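Local coordinates for DNA-binding protein (Sulfolobus solfataricus, PDB 3IRB) that is of unknown function but combines a zinc ribbon with an OB-fold and may bind acyl-CoA, at residues A[82-87]-A[104-109]. Residues are numbered along the deposited sequence; the frame is centred on the assembly and turned at random.
With SO4 (sulfate ion), chain F.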
ATOM      1  N   ALA A  82       9.070  -2.755   5.362  1.00 20.48           N
ATOM      2  CA  ALA A  82       8.409  -1.651   4.649  1.00 18.33           C
ATOM      3  C   ALA A  82       9.222  -0.364   4.744  1.00 17.10           C
ATOM      4  O   ALA A  82       9.715  -0.009   5.829  1.00 17.76           O
ATOM      5  CB  ALA A  82       6.996  -1.382   5.193  1.00 16.26           C
ATOM      6  N   TYR A  83       9.319   0.350   3.624  1.00 15.96           N
ATOM      7  CA  TYR A  83       9.977   1.661   3.612  1.00 15.22           C
ATOM      8  C   TYR A  83       9.239   2.666   2.766  1.00 15.88           C
ATOM      9  O   TYR A  83       8.426   2.322   1.885  1.00 16.98           O
ATOM     10  CB  TYR A  83      11.435   1.547   3.169  1.00 16.90           C
ATOM     11  CG  TYR A  83      11.576   1.189   1.722  1.00 18.50           C
ATOM     12  CD1 TYR A  83      11.560  -0.123   1.315  1.00 21.48           C
ATOM     13  CD2 TYR A  83      11.723   2.176   0.777  1.00 18.65           C
ATOM     14  CE1 TYR A  83      11.712  -0.461  -0.013  1.00 16.10           C
ATOM     15  CE2 TYR A  83      11.856   1.865  -0.562  1.00 17.04           C
ATOM     16  CZ  TYR A  83      11.849   0.549  -0.942  1.00 21.71           C
ATOM     17  OH  TYR A  83      11.969   0.265  -2.244  1.00 18.54           O
ATOM     18  N   VAL A  84       9.489   3.929   3.074  1.00 15.99           N
ATOM     19  CA  VAL A  84       8.875   5.023   2.381  1.00 15.98           C
ATOM     20  C   VAL A  84       9.665   5.236   1.079  1.00 15.00           C
ATOM     21  O   VAL A  84      10.859   5.561   1.094  1.00 15.87           O
ATOM     22  CB  VAL A  84       8.877   6.322   3.223  1.00 17.22           C
ATOM     23  CG1 VAL A  84       8.293   7.489   2.403  1.00 17.90           C
ATOM     24  CG2 VAL A  84       8.133   6.119   4.531  1.00 17.60           C
ATOM     25  N   ASP A  85       8.978   5.095  -0.044  1.00 14.04           N
ATOM     26  CA  ASP A  85       9.609   5.278  -1.357  1.00 14.05           C
ATOM     27  C   ASP A  85       9.531   6.716  -1.864  1.00 18.00           C
ATOM     28  O   ASP A  85      10.454   7.223  -2.513  1.00 16.58           O
ATOM     29  CB  ASP A  85       8.981   4.301  -2.347  1.00 18.04           C
ATOM     30  CG  ASP A  85       9.723   4.247  -3.663  1.00 20.80           C
ATOM     31  OD1 ASP A  85      10.963   4.115  -3.632  1.00 19.51           O
ATOM     32  OD2 ASP A  85       9.049   4.361  -4.699  1.00 30.84           O
ATOM     33  N   SER A  86       8.421   7.359  -1.564  1.00 14.21           N
ATOM     34  CA  SER A  86       8.102   8.734  -2.014  1.00 13.30           C
ATOM     35  C   SER A  86       6.822   9.131  -1.322  1.00 13.63           C
ATOM     36  O   SER A  86       6.081   8.277  -0.797  1.00 13.62           O
ATOM     37  CB  SER A  86       7.930   8.818  -3.532  1.00 17.28           C
ATOM     38  OG  SER A  86       6.980   7.874  -3.947  1.00 21.46           O
ATOM     39  N   TYR A  87       6.573  10.427  -1.260  1.00 15.42           N
ATOM     40  CA  TYR A  87       5.378  10.926  -0.570  1.00 13.81           C
ATOM     41  C   TYR A  87       5.153  12.375  -0.894  1.00 16.02           C
ATOM     42  O   TYR A  87       6.072  13.066  -1.394  1.00 16.38           O
ATOM     43  CB  TYR A  87       5.513  10.811   0.945  1.00 13.96           C
ATOM     44  CG  TYR A  87       6.631  11.616   1.551  1.00 14.61           C
ATOM     45  CD1 TYR A  87       7.898  11.098   1.621  1.00 14.72           C
ATOM     46  CD2 TYR A  87       6.417  12.923   2.049  1.00 13.11           C
ATOM     47  CE1 TYR A  87       8.939  11.822   2.173  1.00 14.19           C
ATOM     48  CE2 TYR A  87       7.459  13.650   2.605  1.00 14.95           C
ATOM     49  CZ  TYR A  87       8.717  13.080   2.668  1.00 15.12           C
ATOM     50  OH  TYR A  87       9.782  13.770   3.190  1.00 17.65           O
ATOM     51  N   TYR A 104       0.645  12.473   5.602  1.00 15.43           N
ATOM     52  CA  TYR A 104       1.465  12.175   4.441  1.00 14.78           C
ATOM     53  C   TYR A 104       0.739  11.148   3.588  1.00 16.60           C
ATOM     54  O   TYR A 104       0.183  10.199   4.117  1.00 17.83           O
ATOM     55  CB  TYR A 104       2.805  11.634   4.882  1.00 16.82           C
ATOM     56  CG  TYR A 104       3.653  12.570   5.687  1.00 15.05           C
ATOM     57  CD1 TYR A 104       3.423  12.742   7.055  1.00 19.13           C
ATOM     58  CD2 TYR A 104       4.709  13.258   5.117  1.00 20.59           C
ATOM     59  CE1 TYR A 104       4.198  13.589   7.811  1.00 21.30           C
ATOM     60  CE2 TYR A 104       5.506  14.100   5.888  1.00 19.13           C
ATOM     61  CZ  TYR A 104       5.222  14.270   7.225  1.00 21.51           C
ATOM     62  OH  TYR A 104       5.990  15.089   8.009  1.00 22.26           O
ATOM     63  N   ILE A 105       0.789  11.299   2.266  1.00 14.36           N
ATOM     64  CA  ILE A 105       0.322  10.266   1.368  1.00 16.64           C
ATOM     65  C   ILE A 105       1.630   9.660   0.848  1.00 14.95           C
ATOM     66  O   ILE A 105       2.435  10.382   0.243  1.00 17.10           O
ATOM     67  CB  ILE A 105      -0.520  10.837   0.202  1.00 16.26           C
ATOM     68  CG1 ILE A 105      -1.650  11.750   0.703  1.00 17.02           C
ATOM     69  CG2 ILE A 105      -1.068   9.701  -0.654  1.00 16.60           C
ATOM     70  CD1 ILE A 105      -2.677  11.108   1.700  1.00 17.85           C
ATOM     71  N   ALA A 106       1.860   8.387   1.133  1.00 15.00           N
ATOM     72  CA  ALA A 106       3.146   7.739   0.811  1.00 16.87           C
ATOM     73  C   ALA A 106       2.975   6.521  -0.056  1.00 17.28           C
ATOM     74  O   ALA A 106       1.981   5.807   0.068  1.00 20.52           O
ATOM     75  CB  ALA A 106       3.894   7.344   2.106  1.00 16.92           C
ATOM     76  N   LEU A 107       3.953   6.273  -0.926  1.00 15.56           N
ATOM     77  CA  LEU A 107       4.119   4.957  -1.544  1.00 16.15           C
ATOM     78  C   LEU A 107       5.052   4.145  -0.689  1.00 14.71           C
ATOM     79  O   LEU A 107       6.219   4.506  -0.489  1.00 15.80           O
ATOM     80  CB  LEU A 107       4.701   5.074  -2.932  1.00 15.68           C
ATOM     81  CG  LEU A 107       4.840   3.741  -3.659  1.00 18.65           C
ATOM     82  CD1 LEU A 107       3.505   3.033  -3.762  1.00 22.21           C
ATOM     83  CD2 LEU A 107       5.477   4.015  -5.035  1.00 19.27           C
ATOM     84  N   ILE A 108       4.541   3.083  -0.122  1.00 12.93           N
ATOM     85  CA  ILE A 108       5.309   2.257   0.775  1.00 14.16           C
ATOM     86  C   ILE A 108       5.703   1.019  -0.033  1.00 15.52           C
ATOM     87  O   ILE A 108       4.857   0.417  -0.700  1.00 17.25           O
ATOM     88  CB  ILE A 108       4.493   1.815   1.983  1.00 14.51           C
ATOM     89  CG1 ILE A 108       4.049   3.023   2.815  1.00 18.60           C
ATOM     90  CG2 ILE A 108       5.254   0.776   2.805  1.00 15.62           C
ATOM     91  CD1 ILE A 108       5.157   3.881   3.345  1.00 17.83           C
ATOM     92  N   ARG A 109       6.977   0.674   0.013  1.00 15.06           N
ATOM     93  CA  ARG A 109       7.478  -0.489  -0.733  1.00 17.22           C
ATOM     94  C   ARG A 109       8.224  -1.448   0.161  1.00 17.33           C
ATOM     95  O   ARG A 109       8.488  -1.170   1.322  1.00 16.95           O
ATOM     96  CB  ARG A 109       8.393  -0.051  -1.866  1.00 16.36           C
ATOM     97  CG  ARG A 109       7.666   0.769  -2.962  1.00 21.09           C
ATOM     98  CD  ARG A 109       8.521   0.947  -4.185  1.00 23.94           C
ATOM     99  NE  ARG A 109       8.581  -0.301  -4.933  1.00 36.20           N
ATOM    100  CZ  ARG A 109       9.380  -0.541  -5.962  1.00 44.54           C
ATOM    101  NH1 ARG A 109      10.224   0.390  -6.405  1.00 46.48           N
ATOM    102  NH2 ARG A 109       9.339  -1.731  -6.550  1.00 44.58           N
TER
HETATM  103  S   SO4 F 208       8.984   3.375  -7.899  0.60 51.89           S
HETATM  104  O1  SO4 F 208       9.927   3.115  -6.807  0.60 40.42           O
HETATM  105  O2  SO4 F 208       8.150   4.533  -7.573  0.60 36.25           O
HETATM  106  O3  SO4 F 208       8.128   2.188  -8.062  0.60 44.32           O
HETATM  107  O4  SO4 F 208       9.784   3.646  -9.103  0.60 32.00           O
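Arg109 O takes the backbone N-H of Tyr83 at 2.9 Å and, beside it, a CA-H contact from Ala82. Arg109 N returns a bond to Tyr83 O, closing an antiparallel hydrogen-bonded pair. The Tyr83 ring lies alongside the Arg109 side chain, with its OH 3.6 Å from Arg109 CB. Leu107 O accepts from Asp85 N, while its N donates to Ser86 O. This is a classic beta bulge, Asp85 and Ser86 opposite Leu107, in the hairpin of strands 83-92 and 98-109 within the OB-fold domain. Asp85 CG sits anti to the backbone N (chi1 -170°), and OD2 comes 3.5 Å from Arg109 CD. Asp85 OD2 and Arg109 NH1 are 4.5 Å apart, too far for a salt bridge; a sulfate, probably from the crystallisation liquor, takes a weak bond from NH1. NE and NH2 of Arg109 bond to Gly115 O and Ile113 O, so an alanine here would probably leave both carbonyls without these donors and Asp85 without the aliphatic chain beside it. On the sheet face opposite Tyr83 and Arg109, Val84 CG2 packs on Ile108 CD1 at 3.9 Å. Beyond Ala106, Tyr104 turns its edge to the face of Tyr87, offset edge-to-face, planes at 69°, the CD2 atoms 3.5 Å apart.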